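Side-chain contacts in putative isomerase (Streptomyces coelicolor A3, PDB 2OQH), which probably acts as a glucarate dehydratase-like member of the enolase superfamily, removing water from D-glucarate to give 5-dehydro-4-deoxy-D-glucarate: residues 228-231 against 232-236; 248-251 against 252-256. All coordinates share one frame; numbering follows the deposited sequence.

Contact 1: residues 228-231 against 232-236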
ATOM      1  N   GLY A 228      -5.452 -14.611 -11.433  1.00 13.16           N
ATOM      2  CA  GLY A 228      -6.393 -14.169 -12.448  1.00 10.67           C
ATOM      3  C   GLY A 228      -7.841 -13.858 -12.121  1.00 10.74           C
ATOM      4  O   GLY A 228      -8.426 -14.391 -11.181  1.00 10.35           O
ATOM      5  N   ILE A 229      -8.417 -12.987 -12.939  1.00 10.37           N
ATOM      6  CA  ILE A 229      -9.806 -12.586 -12.796  1.00  9.98           C
ATOM      7  C   ILE A 229     -10.690 -13.819 -12.942  1.00 11.58           C
ATOM      8  O   ILE A 229     -11.677 -13.969 -12.222  1.00 11.78           O
ATOM      9  CB  ILE A 229     -10.198 -11.551 -13.877  1.00 12.13           C
ATOM     10  CG1 ILE A 229      -9.490 -10.222 -13.601  1.00 14.13           C
ATOM     11  CG2 ILE A 229     -11.706 -11.354 -13.902  1.00 12.84           C
ATOM     12  CD1 ILE A 229      -9.717  -9.177 -14.680  1.00 17.32           C
ATOM     13  N   GLU A 230     -10.326 -14.700 -13.871  1.00 11.07           N
ATOM     14  CA  GLU A 230     -11.093 -15.923 -14.108  1.00 12.59           C
ATOM     15  C   GLU A 230     -11.154 -16.788 -12.853  1.00 11.89           C
ATOM     16  O   GLU A 230     -12.236 -17.156 -12.396  1.00 12.91           O
ATOM     17  CB  GLU A 230     -10.477 -16.737 -15.255  1.00 14.02           C
ATOM     18  CG  GLU A 230     -11.079 -18.149 -15.453  1.00 14.76           C
ATOM     19  CD  GLU A 230     -12.597 -18.143 -15.667  1.00 17.56           C
ATOM     20  OE1 GLU A 230     -13.119 -17.162 -16.240  1.00 19.80           O
ATOM     21  OE2 GLU A 230     -13.271 -19.127 -15.278  1.00 18.18           O
ATOM     22  N   GLY A 231      -9.991 -17.114 -12.305  1.00 11.16           N
ATOM     23  CA  GLY A 231      -9.949 -17.937 -11.112  1.00 10.48           C
ATOM     24  C   GLY A 231     -10.676 -17.292  -9.943  1.00 10.38           C
ATOM     25  O   GLY A 231     -11.447 -17.947  -9.255  1.00 10.04           O
HETATM   26  N   MSE A 232     -10.429 -16.003  -9.724  1.00  9.68           N
HETATM   27  CA  MSE A 232     -11.059 -15.279  -8.621  1.00 10.68           C
HETATM   28  C   MSE A 232     -12.585 -15.264  -8.729  1.00 10.14           C
HETATM   29  O   MSE A 232     -13.283 -15.390  -7.721  1.00 10.75           O
HETATM   30  CB  MSE A 232     -10.522 -13.845  -8.552  1.00 12.51           C
HETATM   31  CG  MSE A 232      -9.060 -13.745  -8.096  1.00 17.94           C
HETATM   32 SE   MSE A 232      -8.828 -14.123  -6.191  1.00 27.26          SE
HETATM   33  CE  MSE A 232      -9.199 -12.339  -5.548  1.00 20.41           C
ATOM     34  N   ALA A 233     -13.099 -15.106  -9.945  1.00  9.08           N
ATOM     35  CA  ALA A 233     -14.543 -15.091 -10.148  1.00  9.70           C
ATOM     36  C   ALA A 233     -15.105 -16.453  -9.735  1.00  9.17           C
ATOM     37  O   ALA A 233     -16.171 -16.537  -9.132  1.00  8.76           O
ATOM     38  CB  ALA A 233     -14.880 -14.801 -11.613  1.00  7.73           C
ATOM     39  N   GLN A 234     -14.374 -17.518 -10.055  1.00  9.07           N
ATOM     40  CA  GLN A 234     -14.816 -18.864  -9.700  1.00 10.43           C
ATOM     41  C   GLN A 234     -14.861 -19.040  -8.182  1.00  9.49           C
ATOM     42  O   GLN A 234     -15.785 -19.651  -7.649  1.00 11.60           O
ATOM     43  CB  GLN A 234     -13.887 -19.913 -10.315  1.00 11.24           C
ATOM     44  CG  GLN A 234     -13.987 -20.041 -11.838  1.00 13.95           C
ATOM     45  CD  GLN A 234     -15.356 -20.502 -12.310  1.00 17.17           C
ATOM     46  OE1 GLN A 234     -16.004 -21.332 -11.669  1.00 17.53           O
ATOM     47  NE2 GLN A 234     -15.793 -19.978 -13.449  1.00 17.82           N
ATOM     48  N   VAL A 235     -13.869 -18.501  -7.480  1.00  9.25           N
ATOM     49  CA  VAL A 235     -13.856 -18.626  -6.031  1.00  8.26           C
ATOM     50  C   VAL A 235     -15.048 -17.876  -5.441  1.00  9.97           C
ATOM     51  O   VAL A 235     -15.744 -18.396  -4.573  1.00 11.19           O
ATOM     52  CB  VAL A 235     -12.560 -18.073  -5.420  1.00  9.36           C
ATOM     53  CG1 VAL A 235     -12.631 -18.155  -3.899  1.00 11.26           C
ATOM     54  CG2 VAL A 235     -11.364 -18.864  -5.931  1.00  7.08           C
ATOM     55  N   LYS A 236     -15.285 -16.665  -5.933  1.00  9.05           N
ATOM     56  CA  LYS A 236     -16.390 -15.820  -5.471  1.00 10.87           C
ATOM     57  C   LYS A 236     -17.748 -16.488  -5.673  1.00 10.48           C
ATOM     58  O   LYS A 236     -18.656 -16.332  -4.859  1.00 12.81           O
ATOM     59  CB  LYS A 236     -16.355 -14.474  -6.212  1.00 11.36           C
ATOM     60  CG  LYS A 236     -17.431 -13.465  -5.806  1.00 16.00           C
ATOM     61  CD  LYS A 236     -16.886 -12.037  -5.928  1.00 20.29           C
ATOM     62  CE  LYS A 236     -17.887 -11.071  -6.548  1.00 24.23           C
ATOM     63  NZ  LYS A 236     -19.127 -10.880  -5.758  1.00 25.50           N
TER
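Gly231 and Val235 sit one helical turn apart on the buried flank of helix 228-238, where the packing is tight. Val235 N donates to Gly231 O at 3.1 Å, while the CG2 methyl of Val235 lies 3.4 Å from Gly231 O. Beside them the selenomethionine Met232 closes the first turn: its N reaches Gly228 O at 3.0 Å. Its CG stands beside its own backbone N (chi1 -70°), which puts that methylene 3.2 Å from Gly228 O before the bends at chi2 and chi3 carry the selenium away from the turn. Ala233 N to Ile229 O and Gln234 N to Glu230 O continue the alpha-helical ladder.

The solvent flank is looser. Here Glu230 and Gln234 run side by side, and Gln234 NE2 donates to the syn side of Glu230 OE2 at 3.2 Å. The bond bends to 142° and comes in tilted out of the carboxylate plane, with carboxylate and amide planes turned 33° apart. It is a surface i to i+4 pairing, in which Gln234 CG also passes close to Glu230 OE2.

In the barrel domain this helix links parallel strands 221-223 and 243-245. Met232 and Val235 pack on Leu243 of the second strand, Ile229 reaches Leu261 and Ala263, and Gln234 and Val235 lean on helix 204-214.

Contact 2: residues 248-251 against 252-256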
ATOM      1  N   CYS A 248      -5.130  -9.135  -9.320  1.00 15.64           N
ATOM      2  CA  CYS A 248      -5.852  -9.390 -10.570  1.00 16.05           C
ATOM      3  C   CYS A 248      -6.533  -8.134 -11.134  1.00 15.85           C
ATOM      4  O   CYS A 248      -7.011  -8.138 -12.268  1.00 16.70           O
ATOM      5  CB  CYS A 248      -6.865 -10.536 -10.405  1.00 16.09           C
ATOM      6  SG  CYS A 248      -8.382 -10.162  -9.527  1.00 16.61           S
ATOM      7  N   VAL A 249      -6.568  -7.072 -10.332  1.00 13.84           N
ATOM      8  CA  VAL A 249      -7.121  -5.781 -10.743  1.00 12.90           C
ATOM      9  C   VAL A 249      -6.123  -4.758 -10.211  1.00 14.62           C
ATOM     10  O   VAL A 249      -6.232  -4.328  -9.062  1.00 15.95           O
ATOM     11  CB  VAL A 249      -8.502  -5.492 -10.113  1.00 12.60           C
ATOM     12  CG1 VAL A 249      -8.933  -4.067 -10.454  1.00 12.49           C
ATOM     13  CG2 VAL A 249      -9.536  -6.488 -10.619  1.00 13.66           C
ATOM     14  N   VAL A 250      -5.147  -4.383 -11.040  1.00 13.45           N
ATOM     15  CA  VAL A 250      -4.110  -3.432 -10.629  1.00 14.06           C
ATOM     16  C   VAL A 250      -3.982  -2.212 -11.540  1.00 13.54           C
ATOM     17  O   VAL A 250      -3.004  -1.470 -11.474  1.00 14.20           O
ATOM     18  CB  VAL A 250      -2.728  -4.128 -10.548  1.00 14.59           C
ATOM     19  CG1 VAL A 250      -2.816  -5.340  -9.630  1.00 16.63           C
ATOM     20  CG2 VAL A 250      -2.266  -4.554 -11.937  1.00 15.47           C
ATOM     21  N   ARG A 251      -4.982  -2.015 -12.387  1.00 12.49           N
ATOM     22  CA  ARG A 251      -5.016  -0.895 -13.316  1.00 13.31           C
ATOM     23  C   ARG A 251      -6.445  -0.802 -13.820  1.00 11.43           C
ATOM     24  O   ARG A 251      -7.149  -1.805 -13.868  1.00 13.29           O
ATOM     25  CB  ARG A 251      -4.058  -1.142 -14.486  1.00 12.63           C
ATOM     26  CG  ARG A 251      -4.364  -2.388 -15.289  1.00 15.46           C
ATOM     27  CD  ARG A 251      -3.354  -2.603 -16.412  1.00 17.41           C
ATOM     28  NE  ARG A 251      -3.837  -3.640 -17.318  1.00 22.75           N
ATOM     29  CZ  ARG A 251      -3.543  -3.713 -18.618  1.00 24.63           C
ATOM     30  NH1 ARG A 251      -2.755  -2.809 -19.185  1.00 25.13           N
ATOM     31  NH2 ARG A 251      -4.063  -4.689 -19.356  1.00 26.45           N
ATOM     32  N   PHE A 252      -6.877   0.397 -14.189  1.00  9.97           N
ATOM     33  CA  PHE A 252      -8.241   0.576 -14.663  1.00 11.26           C
ATOM     34  C   PHE A 252      -8.646  -0.336 -15.818  1.00  8.96           C
ATOM     35  O   PHE A 252      -9.804  -0.720 -15.910  1.00 10.79           O
ATOM     36  CB  PHE A 252      -8.474   2.046 -15.009  1.00  9.92           C
ATOM     37  CG  PHE A 252      -8.559   2.920 -13.796  1.00 12.70           C
ATOM     38  CD1 PHE A 252      -9.696   2.900 -12.991  1.00 12.95           C
ATOM     39  CD2 PHE A 252      -7.487   3.728 -13.421  1.00 12.82           C
ATOM     40  CE1 PHE A 252      -9.760   3.663 -11.817  1.00 14.64           C
ATOM     41  CE2 PHE A 252      -7.539   4.491 -12.253  1.00 13.03           C
ATOM     42  CZ  PHE A 252      -8.677   4.463 -11.453  1.00 12.75           C
ATOM     43  N   GLU A 253      -7.701  -0.704 -16.680  1.00  9.69           N
ATOM     44  CA  GLU A 253      -8.023  -1.590 -17.795  1.00  9.89           C
ATOM     45  C   GLU A 253      -8.557  -2.932 -17.296  1.00  9.94           C
ATOM     46  O   GLU A 253      -9.210  -3.656 -18.045  1.00  8.32           O
ATOM     47  CB  GLU A 253      -6.801  -1.827 -18.688  1.00 12.95           C
ATOM     48  CG  GLU A 253      -6.421  -0.623 -19.533  1.00 18.32           C
ATOM     49  CD  GLU A 253      -5.378   0.278 -18.878  1.00 22.65           C
ATOM     50  OE1 GLU A 253      -5.363   0.413 -17.635  1.00 22.59           O
ATOM     51  OE2 GLU A 253      -4.572   0.871 -19.630  1.00 25.73           O
ATOM     52  N   ASP A 254      -8.276  -3.250 -16.031  1.00  8.86           N
ATOM     53  CA  ASP A 254      -8.733  -4.501 -15.414  1.00 10.97           C
ATOM     54  C   ASP A 254     -10.098  -4.359 -14.749  1.00 10.31           C
ATOM     55  O   ASP A 254     -10.779  -5.348 -14.503  1.00 11.23           O
ATOM     56  CB  ASP A 254      -7.778  -4.960 -14.313  1.00 12.23           C
ATOM     57  CG  ASP A 254      -6.405  -5.318 -14.821  1.00 17.28           C
ATOM     58  OD1 ASP A 254      -6.245  -5.594 -16.029  1.00 17.14           O
ATOM     59  OD2 ASP A 254      -5.483  -5.337 -13.979  1.00 18.95           O
ATOM     60  N   PHE A 255     -10.483  -3.125 -14.444  1.00  9.88           N
ATOM     61  CA  PHE A 255     -11.730  -2.887 -13.737  1.00 10.81           C
ATOM     62  C   PHE A 255     -13.023  -3.375 -14.389  1.00 10.11           C
ATOM     63  O   PHE A 255     -13.742  -4.173 -13.799  1.00 11.88           O
ATOM     64  CB  PHE A 255     -11.874  -1.406 -13.405  1.00 10.01           C
ATOM     65  CG  PHE A 255     -12.815  -1.144 -12.270  1.00 10.40           C
ATOM     66  CD1 PHE A 255     -12.368  -1.205 -10.955  1.00 11.35           C
ATOM     67  CD2 PHE A 255     -14.163  -0.874 -12.515  1.00 10.63           C
ATOM     68  CE1 PHE A 255     -13.249  -1.001  -9.885  1.00 12.70           C
ATOM     69  CE2 PHE A 255     -15.057  -0.671 -11.458  1.00 12.08           C
ATOM     70  CZ  PHE A 255     -14.598  -0.734 -10.137  1.00 12.45           C
ATOM     71  N   ALA A 256     -13.329  -2.877 -15.583  1.00  9.12           N
ATOM     72  CA  ALA A 256     -14.547  -3.266 -16.287  1.00  7.80           C
ATOM     73  C   ALA A 256     -14.666  -4.786 -16.401  1.00  8.41           C
ATOM     74  O   ALA A 256     -15.691  -5.358 -16.041  1.00  9.43           O
ATOM     75  CB  ALA A 256     -14.588  -2.622 -17.665  1.00  7.13           C
TER
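The Arg251 guanidinium has Glu253 CB over one face, 3.7 Å above the plane and over its centre, and the Asp254 carboxylate at its edge. The Glu253 carboxylate is stacked at only 17° to the guanidinium, but its OE2 lies 4.1 Å from Arg251 NH1 and well out of that plane; no N-H points at this oxygen, and the two groups meet as charges only. The Asp254 carboxylate is turned 64° to the guanidinium, and its OD1 takes a weak, long salt-bridge bond from Arg251 NE at 3.4 Å.

The other oxygen, OD2, accepts Val250 N through its anti lone pair at 3.1 Å, nearly straight. Arg251 CG, set between the backbone N and carbonyl carbon (chi1 60°), comes 3.4 Å from OD2, and the extended chain beyond it carries NE to OD1. Asp254 N in turn donates to Arg251 O at 2.8 Å. Side chain and backbone of one aspartate therefore close the turn leading into helix 252-260. Were the guanidinium lost to an alanine here, Asp254 OD1 would probably be left without its charged mate and the Glu253 methylene without its cover.

On the inner side Val249 CG1 meets Asp254 CB and Phe255 CD1, and Phe255 continues onto Ile267. The N-H bond to OD2 and the weak bridge at OD1 together restrain the Asp254 carboxylate's rotation, and the nearby cation would favour its ionised form.

From the N terminus, the chain leaves barrel strand 221-223 and enters helix 228-238, where contact 1 closes its first turns. It then runs through strand 243-245 to contact 2, which closes the loop 248-251 against the start of helix 252-260, ahead of strand 266-269. The two contacts follow in series, neither nesting nor crossing, with centres about 14 Å apart. They nonetheless touch: Met232 CG packs 3.9 Å from Cys248 SG, and Ile229 CD1 lies 4.0 Å from Asp254 O. Successive beta-alpha units of the TIM barrel are thus joined beside strand 243-245, helix 228-238 packing against the loop that follows that strand.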